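Local coordinates for protein glucose-6-phosphate 1-dehydrogenase (Kluyveromyces lactis, PDB 7E6I) that catalyses the NADP-dependent oxidation of glucose 6-phosphate to 6-phosphogluconolactone, the first step of the oxidative pentose phosphate pathway, at residues Tyr91-Ile104 with Ile128-Leu140. Residues are numbered along the deposited sequence; the frame is centred on the assembly and turned at random.
Sequences YDSDEGYLELKKII and IFIDVCSKLKENL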
loop_
_atom_site.group_PDB
_atom_site.type_symbol
_atom_site.label_atom_id
_atom_site.label_comp_id
_atom_site.label_asym_id
_atom_site.label_seq_id
_atom_site.Cartn_x
_atom_site.Cartn_y
_atom_site.Cartn_z
ATOM N N TYR A 91 -4.039 -10.635 25.441
ATOM C CA TYR A 91 -4.559 -9.361 24.950
ATOM C C TYR A 91 -5.875 -9.000 25.621
ATOM O O TYR A 91 -6.270 -7.827 25.604
ATOM C CB TYR A 91 -4.759 -9.399 23.428
ATOM C CG TYR A 91 -3.564 -9.891 22.635
ATOM C CD1 TYR A 91 -2.354 -9.202 22.663
ATOM C CD2 TYR A 91 -3.652 -11.029 21.847
ATOM C CE1 TYR A 91 -1.256 -9.650 21.940
ATOM C CE2 TYR A 91 -2.568 -11.482 21.117
ATOM C CZ TYR A 91 -1.369 -10.797 21.171
ATOM O OH TYR A 91 -0.288 -11.255 20.447
ATOM N N ASP A 92 -6.516 -9.986 26.250
ATOM C CA ASP A 92 -7.883 -9.964 26.750
ATOM C C ASP A 92 -8.020 -9.387 28.154
ATOM O O ASP A 92 -9.150 -9.173 28.606
ATOM C CB ASP A 92 -8.417 -11.401 26.760
ATOM C CG ASP A 92 -9.843 -11.497 26.307
ATOM O OD1 ASP A 92 -10.076 -11.979 25.179
ATOM O OD2 ASP A 92 -10.736 -11.105 27.087
ATOM N N SER A 93 -6.916 -9.156 28.864
ATOM C CA SER A 93 -6.984 -8.952 30.303
ATOM C C SER A 93 -5.912 -7.970 30.752
ATOM O O SER A 93 -4.813 -7.927 30.195
ATOM C CB SER A 93 -6.826 -10.281 31.053
ATOM O OG SER A 93 -7.484 -10.243 32.308
ATOM N N ASP A 94 -6.232 -7.232 31.819
ATOM C CA ASP A 94 -5.439 -6.076 32.222
ATOM C C ASP A 94 -4.099 -6.435 32.852
ATOM O O ASP A 94 -3.241 -5.555 32.970
ATOM C CB ASP A 94 -6.223 -5.213 33.215
ATOM C CG ASP A 94 -7.646 -4.924 32.760
ATOM O OD1 ASP A 94 -7.865 -4.591 31.571
ATOM O OD2 ASP A 94 -8.553 -5.010 33.610
ATOM N N GLU A 95 -3.892 -7.682 33.283
ATOM C CA GLU A 95 -2.666 -7.985 34.022
ATOM C C GLU A 95 -1.441 -7.857 33.134
ATOM O O GLU A 95 -0.382 -7.416 33.594
ATOM C CB GLU A 95 -2.720 -9.383 34.649
ATOM C CG GLU A 95 -2.979 -10.524 33.685
ATOM C CD GLU A 95 -4.455 -10.839 33.578
ATOM O OE1 GLU A 95 -4.815 -11.800 32.849
ATOM O OE2 GLU A 95 -5.252 -10.118 34.229
ATOM N N GLY A 96 -1.561 -8.244 31.865
ATOM C CA GLY A 96 -0.441 -8.082 30.957
ATOM C C GLY A 96 -0.071 -6.627 30.757
ATOM O O GLY A 96 1.110 -6.269 30.773
ATOM N N TYR A 97 -1.080 -5.766 30.596
ATOM C CA TYR A 97 -0.821 -4.353 30.330
ATOM C C TYR A 97 -0.257 -3.653 31.559
ATOM O O TYR A 97 0.633 -2.803 31.440
ATOM C CB TYR A 97 -2.101 -3.679 29.835
ATOM C CG TYR A 97 -2.578 -4.311 28.546
ATOM C CD1 TYR A 97 -3.297 -5.501 28.559
ATOM C CD2 TYR A 97 -2.274 -3.744 27.315
ATOM C CE1 TYR A 97 -3.716 -6.102 27.390
ATOM C CE2 TYR A 97 -2.695 -4.336 26.131
ATOM C CZ TYR A 97 -3.417 -5.516 26.176
ATOM O OH TYR A 97 -3.838 -6.108 25.003
ATOM N N LEU A 98 -0.737 -4.018 32.749
ATOM C CA LEU A 98 -0.167 -3.449 33.963
ATOM C C LEU A 98 1.268 -3.914 34.159
ATOM O O LEU A 98 2.133 -3.124 34.552
ATOM C CB LEU A 98 -1.030 -3.810 35.165
ATOM C CG LEU A 98 -2.434 -3.220 35.048
ATOM C CD1 LEU A 98 -3.390 -3.875 36.025
ATOM C CD2 LEU A 98 -2.389 -1.708 35.236
ATOM N N GLU A 99 1.549 -5.184 33.869
ATOM C CA GLU A 99 2.938 -5.632 33.891
ATOM C C GLU A 99 3.777 -4.872 32.866
ATOM O O GLU A 99 4.901 -4.454 33.163
ATOM C CB GLU A 99 3.009 -7.142 33.648
ATOM C CG GLU A 99 2.515 -8.000 34.818
ATOM C CD GLU A 99 2.162 -9.434 34.411
ATOM O OE1 GLU A 99 2.277 -9.771 33.205
ATOM O OE2 GLU A 99 1.765 -10.228 35.305
ATOM N N LEU A 100 3.240 -4.669 31.656
ATOM C CA LEU A 100 3.945 -3.877 30.650
ATOM C C LEU A 100 4.104 -2.429 31.099
ATOM O O LEU A 100 5.184 -1.846 30.955
ATOM C CB LEU A 100 3.210 -3.958 29.308
ATOM C CG LEU A 100 3.808 -3.296 28.058
ATOM C CD1 LEU A 100 5.099 -3.962 27.584
ATOM C CD2 LEU A 100 2.781 -3.285 26.941
ATOM N N LYS A 101 3.044 -1.839 31.662
ATOM C CA LYS A 101 3.138 -0.488 32.207
ATOM C C LYS A 101 4.282 -0.359 33.203
ATOM O O LYS A 101 4.871 0.717 33.331
ATOM C CB LYS A 101 1.805 -0.102 32.857
ATOM C CG LYS A 101 1.766 1.227 33.624
ATOM C CD LYS A 101 0.304 1.598 33.896
ATOM C CE LYS A 101 0.091 2.378 35.179
ATOM N NZ LYS A 101 1.113 3.442 35.405
ATOM N N LYS A 102 4.630 -1.449 33.895
ATOM C CA LYS A 102 5.702 -1.398 34.886
ATOM C C LYS A 102 7.075 -1.483 34.231
ATOM O O LYS A 102 7.976 -0.703 34.562
ATOM C CB LYS A 102 5.534 -2.518 35.915
ATOM N N ILE A 103 7.260 -2.434 33.310
ATOM C CA ILE A 103 8.506 -2.493 32.547
ATOM C C ILE A 103 8.816 -1.136 31.932
ATOM O O ILE A 103 9.960 -0.664 31.974
ATOM C CB ILE A 103 8.426 -3.588 31.467
ATOM C CG1 ILE A 103 7.753 -4.844 32.023
ATOM C CG2 ILE A 103 9.817 -3.901 30.908
ATOM C CD1 ILE A 103 7.857 -6.046 31.111
ATOM N N ILE A 104 7.800 -0.475 31.372
ATOM C CA ILE A 104 8.041 0.754 30.623
ATOM C C ILE A 104 8.362 1.907 31.565
ATOM O O ILE A 104 9.321 2.658 31.349
ATOM C CB ILE A 104 6.837 1.079 29.712
ATOM C CG1 ILE A 104 6.787 0.114 28.524
ATOM C CG2 ILE A 104 6.902 2.523 29.214
ATOM C CD1 ILE A 104 5.570 0.282 27.650
ATOM N N ILE A 128 -8.537 -8.342 16.976
ATOM C CA ILE A 128 -7.777 -8.191 18.205
ATOM C C ILE A 128 -7.327 -6.740 18.458
ATOM O O ILE A 128 -7.095 -6.388 19.626
ATOM C CB ILE A 128 -6.589 -9.183 18.222
ATOM C CG1 ILE A 128 -7.153 -10.607 18.077
ATOM C CG2 ILE A 128 -5.820 -9.153 19.530
ATOM C CD1 ILE A 128 -6.291 -11.601 17.329
ATOM N N PHE A 129 -7.280 -5.875 17.423
ATOM C CA PHE A 129 -7.066 -4.431 17.597
ATOM C C PHE A 129 -7.882 -3.871 18.725
ATOM O O PHE A 129 -7.358 -3.196 19.615
ATOM C CB PHE A 129 -7.514 -3.562 16.407
ATOM C CG PHE A 129 -6.754 -3.725 15.181
ATOM C CD1 PHE A 129 -5.609 -4.475 15.142
ATOM C CD2 PHE A 129 -7.231 -3.135 14.027
ATOM C CE1 PHE A 129 -4.943 -4.633 13.963
ATOM C CE2 PHE A 129 -6.583 -3.302 12.842
ATOM C CZ PHE A 129 -5.427 -4.048 12.805
ATOM N N ILE A 130 -9.206 -4.024 18.593
ATOM C CA ILE A 130 -10.121 -3.286 19.451
ATOM C C ILE A 130 -9.925 -3.697 20.902
ATOM O O ILE A 130 -9.971 -2.855 21.812
ATOM C CB ILE A 130 -11.576 -3.479 18.981
ATOM C CG1 ILE A 130 -11.868 -2.580 17.797
ATOM C CG2 ILE A 130 -12.539 -3.067 20.063
ATOM C CD1 ILE A 130 -11.555 -1.118 18.054
ATOM N N ASP A 131 -9.676 -4.982 21.145
ATOM C CA ASP A 131 -9.361 -5.389 22.501
ATOM C C ASP A 131 -8.085 -4.713 22.973
ATOM O O ASP A 131 -8.077 -4.057 24.019
ATOM C CB ASP A 131 -9.261 -6.914 22.595
ATOM C CG ASP A 131 -10.594 -7.600 22.335
ATOM O OD1 ASP A 131 -11.609 -6.875 22.258
ATOM O OD2 ASP A 131 -10.638 -8.851 22.204
ATOM N N VAL A 132 -7.005 -4.820 22.193
ATOM C CA VAL A 132 -5.732 -4.239 22.621
ATOM C C VAL A 132 -5.842 -2.728 22.756
ATOM O O VAL A 132 -5.294 -2.131 23.691
ATOM C CB VAL A 132 -4.603 -4.629 21.655
ATOM C CG1 VAL A 132 -3.279 -4.005 22.118
ATOM C CG2 VAL A 132 -4.504 -6.142 21.554
ATOM N N CYS A 133 -6.542 -2.080 21.827
ATOM C CA CYS A 133 -6.686 -0.629 21.912
ATOM C C CYS A 133 -7.425 -0.229 23.182
ATOM O O CYS A 133 -6.992 0.681 23.899
ATOM C CB CYS A 133 -7.389 -0.095 20.665
ATOM S SG CYS A 133 -6.269 0.006 19.227
ATOM N N SER A 134 -8.540 -0.907 23.483
ATOM C CA SER A 134 -9.204 -0.726 24.770
ATOM C C SER A 134 -8.218 -0.857 25.919
ATOM O O SER A 134 -8.103 0.041 26.764
ATOM C CB SER A 134 -10.332 -1.747 24.945
ATOM O OG SER A 134 -11.320 -1.580 23.951
ATOM N N LYS A 135 -7.480 -1.964 25.955
ATOM C CA LYS A 135 -6.587 -2.214 27.078
ATOM C C LYS A 135 -5.517 -1.132 27.200
ATOM O O LYS A 135 -5.260 -0.623 28.296
ATOM C CB LYS A 135 -5.957 -3.592 26.930
ATOM C CG LYS A 135 -6.944 -4.734 27.041
ATOM C CD LYS A 135 -7.458 -4.878 28.452
ATOM C CE LYS A 135 -8.836 -5.516 28.454
ATOM N NZ LYS A 135 -9.702 -4.983 29.535
ATOM N N LEU A 136 -4.877 -0.766 26.083
ATOM C CA LEU A 136 -3.903 0.322 26.118
ATOM C C LEU A 136 -4.524 1.608 26.647
ATOM O O LEU A 136 -3.899 2.339 27.426
ATOM C CB LEU A 136 -3.323 0.563 24.727
ATOM C CG LEU A 136 -2.383 -0.479 24.144
ATOM C CD1 LEU A 136 -2.127 -0.139 22.673
ATOM C CD2 LEU A 136 -1.096 -0.522 24.939
ATOM N N LYS A 137 -5.753 1.902 26.231
ATOM C CA LYS A 137 -6.414 3.119 26.684
ATOM C C LYS A 137 -6.843 3.023 28.147
ATOM O O LYS A 137 -6.782 4.020 28.869
ATOM C CB LYS A 137 -7.606 3.416 25.773
ATOM C CG LYS A 137 -8.270 4.754 26.000
ATOM C CD LYS A 137 -7.322 5.943 25.798
ATOM C CE LYS A 137 -8.109 7.258 25.796
ATOM N NZ LYS A 137 -7.258 8.440 25.472
ATOM N N GLU A 138 -7.277 1.844 28.604
ATOM C CA GLU A 138 -7.685 1.685 29.999
ATOM C C GLU A 138 -6.496 1.632 30.952
ATOM O O GLU A 138 -6.611 2.085 32.096
ATOM C CB GLU A 138 -8.531 0.413 30.187
ATOM C CG GLU A 138 -9.748 0.249 29.240
ATOM C CD GLU A 138 -10.185 -1.228 29.026
ATOM O OE1 GLU A 138 -11.405 -1.524 29.064
ATOM O OE2 GLU A 138 -9.310 -2.101 28.809
ATOM N N ASN A 139 -5.356 1.093 30.512
ATOM C CA ASN A 139 -4.262 0.760 31.417
ATOM C C ASN A 139 -2.958 1.491 31.141
ATOM O O ASN A 139 -2.237 1.790 32.091
ATOM C CB ASN A 139 -3.983 -0.751 31.376
ATOM C CG ASN A 139 -5.167 -1.578 31.847
ATOM O OD1 ASN A 139 -5.335 -1.822 33.042
ATOM N ND2 ASN A 139 -6.001 -2.009 30.909
ATOM N N LEU A 140 -2.633 1.790 29.886
ATOM C CA LEU A 140 -1.295 2.246 29.512
ATOM C C LEU A 140 -1.358 3.526 28.689
ATOM O O LEU A 140 -0.737 3.640 27.632
ATOM C CB LEU A 140 -0.577 1.155 28.732
ATOM C CG LEU A 140 0.915 0.904 28.927
ATOM C CD1 LEU A 140 1.297 -0.345 28.147
ATOM C CD2 LEU A 140 1.772 2.089 28.514
#
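Tyr-97 and Lys-135 form the centre of this helix pair and illustrate how a lysine can serve two purposes at once. The ring of Tyr-97 is a knob in the hole made by Val-132, Lys-135, Leu-136 and Asn-139. Lys-135 CB stands over one face in a CH-pi contact, 3.3 Å from the centroid of the Tyr-97 ring, while Val-132 CG1 meets the edge of that ring. The phenol is also anchored within its own segment: Tyr-97 OH donates to Tyr-91 O over 3.0 Å, tying the helix back to the loop before it.

Beyond the ring the lysine turns polar. Bends at chi2 (-70°) and chi4 carry its ammonium to Asp-94, where NZ forms a 2.8 Å salt bridge with Asp-94 OD1; a second one to Glu-138 OE2 completes a network in which the ammonium is shared by two carboxylates whose oxygens stand 4.0 Å apart (Asp-94 OD1 to Glu-138 OE2), and probably offsets their repulsion. Asn-139 ND2 reaches Asp-94 OD1 from the opposite face of the carboxylate to the lysine, at 3.3 Å and 52° out of its plane. The same amide nitrogen donates to Lys-135 O at 3.0 Å, which fixes the rotation of the amide.

Apolar contacts flank this centre at both ends. Tyr-91 lies alongside Val-132, and its CD2 touches Ile-128 CG2 at 3.7 Å; farther along, Leu-140 CD1 packs against Leu-100 CD2 at 3.5 Å, while Ile-104 CD1 lies close to Leu-140 CD2.

The axes of segments 94-104 and 128-139 cross at -52°; their helices flank strand 117-122 in sequence, with Leu-136 and Leu-140 also touching that strand, while Tyr-91 lies near Gly-15 and Arg-49, probable NADP-binding residues. This is the packing of neighbouring helices on a parallel sheet in the Rossmann-type coenzyme domain.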